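Side-chain contacts in endonuclease III (Geobacillus stearothermophilus, PDB 1ORN), which acts in DNA repair as a DNA glycosylase with a [4Fe-4S] cluster, probably removing oxidised pyrimidines and nicking the strand as its relatives do: residues 37-42 / 49-54; 56-61 / 78-83; 66-71 / 95-100; 113-118 / 128-133. All coordinates share one frame; numbering follows the deposited sequence.

Contact 1: 37-42 / 49-54; sequences LIAVVL and ALVNKV. With nucleotides of chain A.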
# COMPACT_ATOMS: atom_id res chain seq x y z
N LEU C 37 -3.15 -7.43 8.27
CA LEU C 37 -1.86 -6.96 8.78
C LEU C 37 -0.71 -7.82 8.27
O LEU C 37 0.29 -7.29 7.77
CB LEU C 37 -1.85 -6.94 10.31
CG LEU C 37 -0.52 -6.51 10.96
CD1 LEU C 37 -0.15 -5.10 10.51
CD2 LEU C 37 -0.66 -6.58 12.47
N ILE C 38 -0.84 -9.14 8.39
CA ILE C 38 0.23 -10.02 7.92
C ILE C 38 0.43 -9.86 6.42
O ILE C 38 1.56 -9.75 5.93
CB ILE C 38 -0.07 -11.50 8.21
CG1 ILE C 38 -0.16 -11.74 9.73
CG2 ILE C 38 1.00 -12.39 7.57
CD1 ILE C 38 1.11 -11.38 10.48
N ALA C 39 -0.68 -9.84 5.68
CA ALA C 39 -0.61 -9.71 4.23
C ALA C 39 0.09 -8.43 3.76
O ALA C 39 0.90 -8.46 2.83
CB ALA C 39 -2.02 -9.79 3.63
N VAL C 40 -0.21 -7.31 4.41
CA VAL C 40 0.39 -6.04 4.02
C VAL C 40 1.88 -6.02 4.37
O VAL C 40 2.68 -5.48 3.62
CB VAL C 40 -0.34 -4.85 4.69
CG1 VAL C 40 0.30 -3.53 4.28
CG2 VAL C 40 -1.81 -4.85 4.24
N VAL C 41 2.24 -6.62 5.49
CA VAL C 41 3.65 -6.68 5.88
C VAL C 41 4.41 -7.46 4.81
O VAL C 41 5.50 -7.06 4.38
CB VAL C 41 3.84 -7.37 7.25
CG1 VAL C 41 5.32 -7.74 7.47
CG2 VAL C 41 3.38 -6.43 8.37
N LEU C 42 3.83 -8.57 4.36
CA LEU C 42 4.45 -9.40 3.33
C LEU C 42 4.48 -8.68 1.97
O LEU C 42 5.37 -8.93 1.15
CB LEU C 42 3.68 -10.73 3.18
CG LEU C 42 3.72 -11.73 4.35
CD1 LEU C 42 2.87 -12.95 4.00
CD2 LEU C 42 5.16 -12.15 4.63
N ALA C 49 -0.16 -10.62 -6.45
CA ALA C 49 -0.36 -11.97 -6.93
C ALA C 49 0.41 -13.00 -6.10
O ALA C 49 -0.14 -14.02 -5.69
CB ALA C 49 0.04 -12.07 -8.40
N LEU C 50 1.69 -12.73 -5.86
CA LEU C 50 2.51 -13.66 -5.08
C LEU C 50 2.12 -13.68 -3.62
O LEU C 50 2.20 -14.72 -2.97
CB LEU C 50 3.99 -13.30 -5.21
CG LEU C 50 4.84 -14.23 -6.09
CD1 LEU C 50 4.84 -15.64 -5.50
CD2 LEU C 50 4.28 -14.24 -7.51
N VAL C 51 1.70 -12.54 -3.08
CA VAL C 51 1.30 -12.51 -1.68
C VAL C 51 0.04 -13.35 -1.51
O VAL C 51 -0.06 -14.14 -0.57
CB VAL C 51 1.02 -11.08 -1.19
CG1 VAL C 51 0.40 -11.13 0.20
CG2 VAL C 51 2.31 -10.27 -1.17
N ASN C 52 -0.91 -13.19 -2.42
CA ASN C 52 -2.17 -13.94 -2.33
C ASN C 52 -1.97 -15.44 -2.52
O ASN C 52 -2.65 -16.25 -1.88
CB ASN C 52 -3.18 -13.41 -3.35
CG ASN C 52 -3.66 -12.01 -3.01
OD1 ASN C 52 -3.80 -11.65 -1.84
ND2 ASN C 52 -3.93 -11.22 -4.04
N LYS C 53 -1.04 -15.82 -3.39
CA LYS C 53 -0.78 -17.24 -3.62
C LYS C 53 -0.19 -17.85 -2.35
O LYS C 53 -0.54 -18.97 -1.96
CB LYS C 53 0.18 -17.43 -4.79
CG LYS C 53 1.62 -17.07 -4.50
N VAL C 54 0.71 -17.11 -1.70
CA VAL C 54 1.35 -17.58 -0.47
C VAL C 54 0.41 -17.61 0.73
O VAL C 54 0.33 -18.61 1.44
CB VAL C 54 2.59 -16.71 -0.13
CG1 VAL C 54 3.13 -17.08 1.25
CG2 VAL C 54 3.66 -16.91 -1.18
P DG A 8 10.70 -18.25 -5.75
OP1 DG A 8 9.70 -19.23 -5.24
OP2 DG A 8 11.91 -18.74 -6.45
O5' DG A 8 9.94 -17.22 -6.69
C5' DG A 8 8.79 -16.53 -6.20
C4' DG A 8 8.17 -15.70 -7.30
O4' DG A 8 8.87 -14.44 -7.45
C3' DG A 8 8.16 -16.36 -8.67
O3' DG A 8 6.89 -16.17 -9.27
C2' DG A 8 9.25 -15.62 -9.44
C1' DG A 8 9.21 -14.24 -8.82
N9 DG A 8 10.46 -13.50 -8.86
C8 DG A 8 11.72 -13.99 -8.62
N7 DG A 8 12.66 -13.08 -8.72
C5 DG A 8 11.97 -11.91 -9.04
C6 DG A 8 12.45 -10.59 -9.27
O6 DG A 8 13.61 -10.18 -9.23
N1 DG A 8 11.41 -9.72 -9.57
C2 DG A 8 10.09 -10.06 -9.63
N2 DG A 8 9.23 -9.07 -9.93
N3 DG A 8 9.63 -11.28 -9.42
C4 DG A 8 10.62 -12.16 -9.13
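A39 and L42 meet V51 where two consecutive helices, 33-43 and 48-61, pack together in the HhH-GPD fold. A short link joins the helices. Their closest approach through CA atoms is L42 to V51, at 6.7 Å. V51 carries the contact, and its two methyls reach different parts of helix 33-43. CG1 lies opposite the backbone N (chi1 171°), which carries it to the A39 side. There V51 CG1 sits 3.8 Å from A39 O and 4.4 Å from A39 CB. The same V51 CG1 lies 4.4 Å from L42 CB. The second methyl is turned toward the last carbonyl of the segment, with V51 CG2 4.1 Å from L42 O. That carbonyl also accepts a hydrogen bond from K89 NZ of helix 86-103. The L50 side chain, one residue earlier on the same helix, packs on the bound DNA. L50 CG is 3.8 Å from C4' of nucleotide DG8 of chain A, and L50 CD2 is 3.7 Å from its O3'. N52 is tied by its amide to V29 N and E27 O. No hydrogen bond crosses between 37-42 and 49-54. The helix pair is therefore joined here by buried van der Waals packing of V51 on A39, L42 and their carbonyls. The DNA-facing leucine offers DG8 only hydrocarbon, so this contact is apolar and made with the sugar, not the base.

Contact 2: 56-61 / 78-83; sequences KRLFEK and QDIRSI. With nucleotides of chain A.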
# COMPACT_ATOMS: atom_id res chain seq x y z
N LYS C 56 -2.64 -17.89 0.74
CA LYS C 56 -3.70 -18.86 0.51
C LYS C 56 -3.49 -20.02 1.48
O LYS C 56 -4.40 -20.40 2.22
CB LYS C 56 -3.65 -19.37 -0.94
CG LYS C 56 -4.73 -20.38 -1.29
N ARG C 57 -2.28 -20.57 1.49
CA ARG C 57 -1.96 -21.67 2.39
C ARG C 57 -1.49 -21.20 3.77
O ARG C 57 -1.76 -21.86 4.77
CB ARG C 57 -0.89 -22.57 1.76
CG ARG C 57 0.34 -21.85 1.26
CD ARG C 57 1.41 -22.84 0.82
NE ARG C 57 2.54 -22.18 0.17
CZ ARG C 57 2.47 -21.59 -1.02
NH1 ARG C 57 3.55 -21.02 -1.54
NH2 ARG C 57 1.32 -21.57 -1.69
N LEU C 58 -0.81 -20.06 3.82
CA LEU C 58 -0.31 -19.55 5.09
C LEU C 58 -1.44 -19.31 6.09
O LEU C 58 -1.32 -19.65 7.26
CB LEU C 58 0.44 -18.23 4.89
CG LEU C 58 1.21 -17.75 6.12
CD1 LEU C 58 2.52 -18.51 6.22
CD2 LEU C 58 1.48 -16.25 6.02
N PHE C 59 -2.54 -18.73 5.62
CA PHE C 59 -3.65 -18.44 6.51
C PHE C 59 -4.47 -19.66 6.91
O PHE C 59 -5.40 -19.56 7.71
CB PHE C 59 -4.57 -17.37 5.89
CG PHE C 59 -3.90 -16.02 5.72
CD1 PHE C 59 -2.72 -15.72 6.40
CD2 PHE C 59 -4.48 -15.05 4.91
CE1 PHE C 59 -2.12 -14.45 6.26
CE2 PHE C 59 -3.89 -13.79 4.77
CZ PHE C 59 -2.70 -13.49 5.45
N GLU C 60 -4.11 -20.82 6.37
CA GLU C 60 -4.79 -22.05 6.75
C GLU C 60 -3.96 -22.70 7.84
O GLU C 60 -4.50 -23.34 8.76
CB GLU C 60 -4.92 -23.00 5.55
CG GLU C 60 -5.91 -22.50 4.51
CD GLU C 60 -7.23 -22.08 5.13
OE1 GLU C 60 -7.90 -22.93 5.75
OE2 GLU C 60 -7.60 -20.89 5.00
N LYS C 61 -2.65 -22.53 7.75
CA LYS C 61 -1.72 -23.08 8.74
C LYS C 61 -1.66 -22.23 10.00
O LYS C 61 -1.61 -22.75 11.11
CB LYS C 61 -0.32 -23.19 8.13
CG LYS C 61 0.72 -23.74 9.09
CD LYS C 61 2.01 -24.06 8.35
CE LYS C 61 3.06 -24.64 9.29
NZ LYS C 61 4.29 -25.04 8.53
N GLN C 78 10.51 -20.78 5.62
CA GLN C 78 10.20 -21.60 4.45
C GLN C 78 8.77 -21.39 3.97
O GLN C 78 8.51 -21.37 2.77
CB GLN C 78 10.43 -23.08 4.77
CG GLN C 78 11.90 -23.46 4.83
CD GLN C 78 12.67 -23.00 3.61
OE1 GLN C 78 12.31 -23.31 2.47
NE2 GLN C 78 13.74 -22.24 3.83
N ASP C 79 7.84 -21.24 4.92
CA ASP C 79 6.44 -21.04 4.58
C ASP C 79 6.17 -19.77 3.77
O ASP C 79 5.20 -19.72 3.02
CB ASP C 79 5.60 -21.02 5.87
CG ASP C 79 5.38 -22.41 6.44
OD1 ASP C 79 4.97 -22.53 7.61
OD2 ASP C 79 5.62 -23.40 5.70
N ILE C 80 7.03 -18.77 3.91
CA ILE C 80 6.87 -17.51 3.17
C ILE C 80 8.06 -17.22 2.26
O ILE C 80 8.22 -16.10 1.77
CB ILE C 80 6.72 -16.30 4.13
CG1 ILE C 80 8.01 -16.07 4.91
CG2 ILE C 80 5.55 -16.52 5.07
CD1 ILE C 80 8.01 -14.81 5.76
N ARG C 81 8.89 -18.23 2.03
CA ARG C 81 10.08 -18.06 1.19
C ARG C 81 9.84 -17.42 -0.17
O ARG C 81 10.64 -16.60 -0.62
CB ARG C 81 10.78 -19.41 1.00
CG ARG C 81 12.02 -19.34 0.12
CD ARG C 81 12.70 -20.69 -0.01
NE ARG C 81 13.84 -20.63 -0.93
CZ ARG C 81 13.73 -20.43 -2.24
NH1 ARG C 81 12.54 -20.29 -2.80
NH2 ARG C 81 14.82 -20.38 -3.00
N SER C 82 8.74 -17.77 -0.83
CA SER C 82 8.43 -17.24 -2.16
C SER C 82 8.13 -15.75 -2.22
O SER C 82 8.05 -15.17 -3.30
CB SER C 82 7.26 -18.02 -2.78
OG SER C 82 7.65 -19.35 -3.08
N ILE C 83 7.95 -15.13 -1.06
CA ILE C 83 7.66 -13.69 -0.99
C ILE C 83 8.94 -12.88 -1.20
O ILE C 83 8.91 -11.77 -1.76
CB ILE C 83 7.08 -13.32 0.41
CG1 ILE C 83 5.72 -14.01 0.63
CG2 ILE C 83 6.93 -11.81 0.53
CD1 ILE C 83 4.62 -13.53 -0.28
P DT A 7 16.37 -15.47 -2.76
OP1 DT A 7 16.94 -16.22 -1.61
OP2 DT A 7 17.23 -15.16 -3.93
O5' DT A 7 15.07 -16.24 -3.28
C5' DT A 7 13.96 -16.42 -2.41
C4' DT A 7 12.67 -16.09 -3.12
O4' DT A 7 12.56 -14.67 -3.38
C3' DT A 7 12.46 -16.79 -4.47
O3' DT A 7 11.14 -17.33 -4.51
C2' DT A 7 12.62 -15.67 -5.48
C1' DT A 7 12.13 -14.45 -4.71
N1 DT A 7 12.68 -13.15 -5.16
C2 DT A 7 11.79 -12.13 -5.47
O2 DT A 7 10.58 -12.26 -5.40
N3 DT A 7 12.38 -10.95 -5.87
C4 DT A 7 13.73 -10.69 -5.99
O4 DT A 7 14.11 -9.58 -6.34
C5 DT A 7 14.60 -11.80 -5.66
C7 DT A 7 16.08 -11.62 -5.78
C6 DT A 7 14.04 -12.96 -5.27
P DG A 8 10.70 -18.25 -5.75
OP1 DG A 8 9.70 -19.23 -5.24
OP2 DG A 8 11.91 -18.74 -6.45
O5' DG A 8 9.94 -17.22 -6.69
C5' DG A 8 8.79 -16.53 -6.20
C4' DG A 8 8.17 -15.70 -7.30
O4' DG A 8 8.87 -14.44 -7.45
C3' DG A 8 8.16 -16.36 -8.67
O3' DG A 8 6.89 -16.17 -9.27
C2' DG A 8 9.25 -15.62 -9.44
C1' DG A 8 9.21 -14.24 -8.82
N9 DG A 8 10.46 -13.50 -8.86
C8 DG A 8 11.72 -13.99 -8.62
N7 DG A 8 12.66 -13.08 -8.72
C5 DG A 8 11.97 -11.91 -9.04
C6 DG A 8 12.45 -10.59 -9.27
O6 DG A 8 13.61 -10.18 -9.23
N1 DG A 8 11.41 -9.72 -9.57
C2 DG A 8 10.09 -10.06 -9.63
N2 DG A 8 9.23 -9.07 -9.93
N3 DG A 8 9.63 -11.28 -9.42
C4 DG A 8 10.62 -12.16 -9.13
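L58 on the last turns of helix 48-61 lies nearest D79 at the end of helix 73-79, their CA atoms 6.9 Å apart; I80 then leaves helical geometry, and a 3-10 turn follows at 81-83. The polar link is a salt bridge. K61 stretches out an extended chain and crosses D79 at about a right angle. K61 NZ lies 2.8 Å from D79 OD1, which uses its syn lone pair. D79 OD1 also bonds to Y62 OH, and K61 NZ has a second acidic partner in E75. Two partners on each charged atom should hold both side chains in place, and the lysine would favour an ionised D79. Beside this pair the packing is apolar. L58 CD1 touches I80 CG2 at 3.8 Å and D79 CB at 4.0 Å. The L58 torsion (chi1 -169°) sets CG opposite the backbone N and carries the branch to this side. The 3-10 turn meets the DNA backbone. S82 OG donates to OP1 of DG8 of chain A at 3.0 Å. C5' of DT7 of chain A sits over one face of the R81 guanidinium, 4.0 Å above its plane, while OP1 of DG8 lies at its edge. I83 O bonds to N2 of a guanine of the DNA. Behind the contact, L58 and I80 both rest on L42 of helix 33-43. I80 also packs on Y86, K89 and A90 of helix 86-103.

Contact 3: 66-71 / 95-100; sequences HDYIAV and KLCAML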
# COMPACT_ATOMS: atom_id res chain seq x y z
N HIS C 66 -0.52 -16.58 18.15
CA HIS C 66 0.11 -17.67 18.89
C HIS C 66 0.64 -18.75 17.96
O HIS C 66 1.59 -19.45 18.29
CB HIS C 66 -0.88 -18.29 19.87
CG HIS C 66 -1.53 -17.29 20.77
ND1 HIS C 66 -2.48 -16.40 20.32
CD2 HIS C 66 -1.34 -17.01 22.08
CE1 HIS C 66 -2.85 -15.61 21.31
NE2 HIS C 66 -2.17 -15.96 22.39
N ASP C 67 0.00 -18.90 16.80
CA ASP C 67 0.44 -19.91 15.85
C ASP C 67 1.79 -19.54 15.24
O ASP C 67 2.64 -20.41 15.04
CB ASP C 67 -0.59 -20.09 14.73
CG ASP C 67 -1.97 -20.45 15.26
OD1 ASP C 67 -2.07 -21.02 16.37
OD2 ASP C 67 -2.96 -20.18 14.54
N TYR C 68 1.98 -18.26 14.95
CA TYR C 68 3.23 -17.79 14.35
C TYR C 68 4.44 -17.89 15.29
O TYR C 68 5.55 -18.19 14.84
CB TYR C 68 3.09 -16.34 13.87
CG TYR C 68 2.24 -16.18 12.62
CD1 TYR C 68 2.76 -16.47 11.36
CD2 TYR C 68 0.92 -15.74 12.71
CE1 TYR C 68 1.98 -16.31 10.21
CE2 TYR C 68 0.14 -15.59 11.57
CZ TYR C 68 0.67 -15.87 10.33
OH TYR C 68 -0.11 -15.68 9.21
N ILE C 69 4.22 -17.65 16.58
CA ILE C 69 5.32 -17.70 17.54
C ILE C 69 5.54 -19.10 18.12
O ILE C 69 6.46 -19.31 18.90
CB ILE C 69 5.09 -16.73 18.73
CG1 ILE C 69 3.94 -17.22 19.60
CG2 ILE C 69 4.80 -15.34 18.20
CD1 ILE C 69 3.70 -16.37 20.84
N ALA C 70 4.70 -20.05 17.72
CA ALA C 70 4.81 -21.42 18.22
C ALA C 70 5.72 -22.29 17.37
O ALA C 70 6.11 -23.38 17.78
CB ALA C 70 3.43 -22.06 18.31
N VAL C 71 6.06 -21.82 16.17
CA VAL C 71 6.93 -22.58 15.29
C VAL C 71 8.34 -22.00 15.27
O VAL C 71 8.54 -20.83 15.62
CB VAL C 71 6.39 -22.60 13.84
CG1 VAL C 71 4.98 -23.19 13.82
CG2 VAL C 71 6.38 -21.19 13.26
N LYS C 95 8.03 -11.36 15.96
CA LYS C 95 8.15 -10.29 16.95
C LYS C 95 6.86 -9.47 17.02
O LYS C 95 6.43 -9.03 18.09
CB LYS C 95 9.33 -9.38 16.61
CG LYS C 95 9.58 -8.27 17.63
N LEU C 96 6.24 -9.27 15.86
CA LEU C 96 4.99 -8.52 15.77
C LEU C 96 3.88 -9.25 16.52
O LEU C 96 3.11 -8.64 17.26
CB LEU C 96 4.63 -8.34 14.28
CG LEU C 96 3.32 -7.71 13.81
CD1 LEU C 96 3.47 -7.33 12.33
CD2 LEU C 96 2.16 -8.68 14.00
N CYS C 97 3.80 -10.56 16.33
CA CYS C 97 2.78 -11.37 17.00
C CYS C 97 2.98 -11.39 18.52
O CYS C 97 2.02 -11.35 19.29
CB CYS C 97 2.77 -12.78 16.43
SG CYS C 97 2.03 -12.85 14.76
N ALA C 98 4.23 -11.43 18.95
CA ALA C 98 4.52 -11.43 20.37
C ALA C 98 4.08 -10.09 20.98
O ALA C 98 3.58 -10.05 22.11
CB ALA C 98 6.02 -11.64 20.60
N MET C 99 4.24 -9.01 20.23
CA MET C 99 3.87 -7.68 20.71
C MET C 99 2.36 -7.50 20.79
O MET C 99 1.86 -6.83 21.70
CB MET C 99 4.48 -6.59 19.81
CG MET C 99 4.47 -5.20 20.43
SD MET C 99 5.41 -3.96 19.48
CE MET C 99 6.98 -4.78 19.33
N LEU C 100 1.63 -8.09 19.86
CA LEU C 100 0.17 -7.98 19.88
C LEU C 100 -0.34 -8.61 21.19
O LEU C 100 -1.21 -8.07 21.87
CB LEU C 100 -0.46 -8.72 18.69
CG LEU C 100 -0.25 -8.12 17.29
CD1 LEU C 100 -0.96 -8.99 16.24
CD2 LEU C 100 -0.79 -6.71 17.27
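Y68 and C97 turn toward each other with similar first torsions, chi1 -73° and -74°. In each, the outer group lies opposite the carbonyl carbon and beside the backbone N. This brings the thiol to one side of the tyrosine, 3.7 Å from C97 SG to Y68 CD2. The same sulfur is 3.8 Å from Y68 CB. The C97 sulfur lies 4.6 Å from the centre of the Y68 ring and 51° off the ring normal. It is an oblique sulfur-aromatic contact at the CB side of the ring. I69 meets the same helix with its short branch. I69 CG2 touches C97 CB at 3.7 Å and reaches A98 N at 4.0 Å. C97 thus meets two successive side chains of 66-71, the sulfur against Y68 and CB against I69. No hydrogen bond crosses between the segments. Just outside them, Q94 NE2 bonds to Y68 O and V71 O, which ties the backbone of 68-71 to helix 86-103. The Y68 side is buried, while I69 lies at the surface. The contact joins helix 65-69 to the second half of helix 86-103. The Y68 ring stacks with Y62 and packs on I38, L58 and F59, and C97 rests on F34 of helix 33-43.

Contact 4: 113-118 / 128-133; sequences DELMKL and VVVSVA. With NA (sodium ion), chain E.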
# COMPACT_ATOMS: atom_id res chain seq x y z
N ASP C 113 -0.34 5.16 14.73
CA ASP C 113 0.94 5.28 15.41
C ASP C 113 1.26 4.07 16.27
O ASP C 113 2.43 3.74 16.47
CB ASP C 113 0.97 6.56 16.26
CG ASP C 113 1.20 7.80 15.41
OD1 ASP C 113 1.09 7.71 14.17
OD2 ASP C 113 1.50 8.87 15.99
N GLU C 114 0.24 3.40 16.79
CA GLU C 114 0.49 2.21 17.60
C GLU C 114 0.92 1.07 16.66
O GLU C 114 1.80 0.29 17.00
CB GLU C 114 -0.76 1.78 18.38
CG GLU C 114 -1.12 2.70 19.55
CD GLU C 114 0.05 2.94 20.50
OE1 GLU C 114 0.73 1.97 20.90
OE2 GLU C 114 0.30 4.11 20.86
N LEU C 115 0.30 0.99 15.49
CA LEU C 115 0.66 -0.06 14.54
C LEU C 115 2.13 0.08 14.13
O LEU C 115 2.82 -0.91 13.94
CB LEU C 115 -0.22 0.01 13.29
CG LEU C 115 -1.66 -0.49 13.44
CD1 LEU C 115 -2.49 -0.07 12.24
CD2 LEU C 115 -1.67 -2.00 13.61
N MET C 116 2.58 1.32 13.97
CA MET C 116 3.96 1.57 13.58
C MET C 116 4.99 1.12 14.60
O MET C 116 6.18 1.02 14.30
CB MET C 116 4.15 3.05 13.24
CG MET C 116 3.52 3.43 11.91
SD MET C 116 3.59 5.18 11.53
CE MET C 116 5.38 5.45 11.58
N LYS C 117 4.54 0.81 15.81
CA LYS C 117 5.47 0.34 16.83
C LYS C 117 5.81 -1.14 16.60
O LYS C 117 6.78 -1.66 17.15
CB LYS C 117 4.87 0.54 18.22
CG LYS C 117 4.74 1.99 18.62
CD LYS C 117 4.16 2.14 20.01
CE LYS C 117 4.04 3.60 20.41
NZ LYS C 117 5.34 4.31 20.33
N LEU C 118 5.01 -1.80 15.77
CA LEU C 118 5.25 -3.21 15.45
C LEU C 118 6.40 -3.33 14.46
O LEU C 118 6.54 -2.51 13.54
CB LEU C 118 3.98 -3.82 14.85
CG LEU C 118 2.75 -3.76 15.77
CD1 LEU C 118 1.50 -4.13 14.97
CD2 LEU C 118 2.93 -4.72 16.94
N VAL C 128 -2.43 1.49 5.36
CA VAL C 128 -3.28 0.55 4.64
C VAL C 128 -4.19 -0.17 5.62
O VAL C 128 -5.40 -0.29 5.39
CB VAL C 128 -2.46 -0.51 3.88
CG1 VAL C 128 -3.37 -1.62 3.37
CG2 VAL C 128 -1.73 0.14 2.72
N VAL C 129 -3.61 -0.64 6.72
CA VAL C 129 -4.39 -1.36 7.72
C VAL C 129 -5.51 -0.54 8.35
O VAL C 129 -6.66 -0.99 8.38
CB VAL C 129 -3.46 -1.93 8.83
CG1 VAL C 129 -4.30 -2.58 9.94
CG2 VAL C 129 -2.51 -2.95 8.22
N VAL C 130 -5.22 0.67 8.83
CA VAL C 130 -6.29 1.45 9.45
C VAL C 130 -7.38 1.84 8.46
O VAL C 130 -8.55 1.93 8.81
CB VAL C 130 -5.75 2.74 10.14
CG1 VAL C 130 -4.73 2.35 11.19
CG2 VAL C 130 -5.16 3.70 9.13
N SER C 131 -6.98 2.05 7.20
CA SER C 131 -7.92 2.44 6.16
C SER C 131 -8.81 1.29 5.70
O SER C 131 -10.04 1.42 5.70
CB SER C 131 -7.15 2.98 4.95
OG SER C 131 -8.03 3.26 3.88
N VAL C 132 -8.19 0.19 5.32
CA VAL C 132 -8.94 -0.96 4.83
C VAL C 132 -9.68 -1.72 5.92
O VAL C 132 -10.86 -2.04 5.77
CB VAL C 132 -7.99 -1.88 4.04
CG1 VAL C 132 -8.77 -3.06 3.46
CG2 VAL C 132 -7.45 -1.03 2.91
N ALA C 133 -9.00 -2.02 7.02
CA ALA C 133 -9.61 -2.76 8.11
C ALA C 133 -10.57 -1.98 9.01
O ALA C 133 -11.62 -2.49 9.40
CB ALA C 133 -8.53 -3.39 8.97
NA NA E . 7.55 -0.42 12.99
O HOH W 1 8.82 -0.70 14.92
O HOH W 2 8.95 1.68 12.49
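The turn that begins at L115, whose side chain packs on V129 and V130, grips a sodium ion through its carbonyls. M116 O and L118 O each lie 2.4 Å from the sodium. Water 1 binds it at 2.3 Å and water 2 at 2.6 Å. V121 O completes the protein ligands, and a modified group of a bound partner supplies a further one. The turn is type I from L115 to L118, closed by L118 N donating to L115 O at 3.0 Å. This is the helix-hairpin-helix motif, with helices 112-115 and 123-134 on either side of the hairpin. Between 113-118 and 128-133 one methyl makes the contact; L115 also packs on A126. L115 CD1 is 3.5 Å from V130 CG1, tighter than usual for carbon atoms, and the two side chains slide past each other in opposite directions. L115 CD1 also lies 3.9 Å from V129 CG1. CG of L115 lies opposite its carbonyl carbon (chi1 -74°), which points the branch at the second helix. No hydrogen bond crosses. The chemistry is divided: buried hydrocarbon joins the helices, while backbone oxygens bind the ion. This is consistent with the usual role of the motif in metal-assisted DNA binding.

How the contacts relate
All four contacts lie in the helical HhH-GPD region. Contacts 1 and 2 are closest, with centres 9 Å apart, and share helix 48-61. I83 of contact 2 packs on L42, V51 and V54 of contact 1. Contacts 2 and 3 alternate along the chain, and Y68 OH touches L58 and F59. Contact 4 comes last in the chain. It touches contact 1 through L37 and V40, and contact 3 through M99, L96 and L100. Contacts 2 and 4 do not touch; their centres are 22 Å apart. Helix 33-43 packs between them, and also meets contact 3 through L37, I38 and V41, consistent with a shared core behind two DNA-contacting elements.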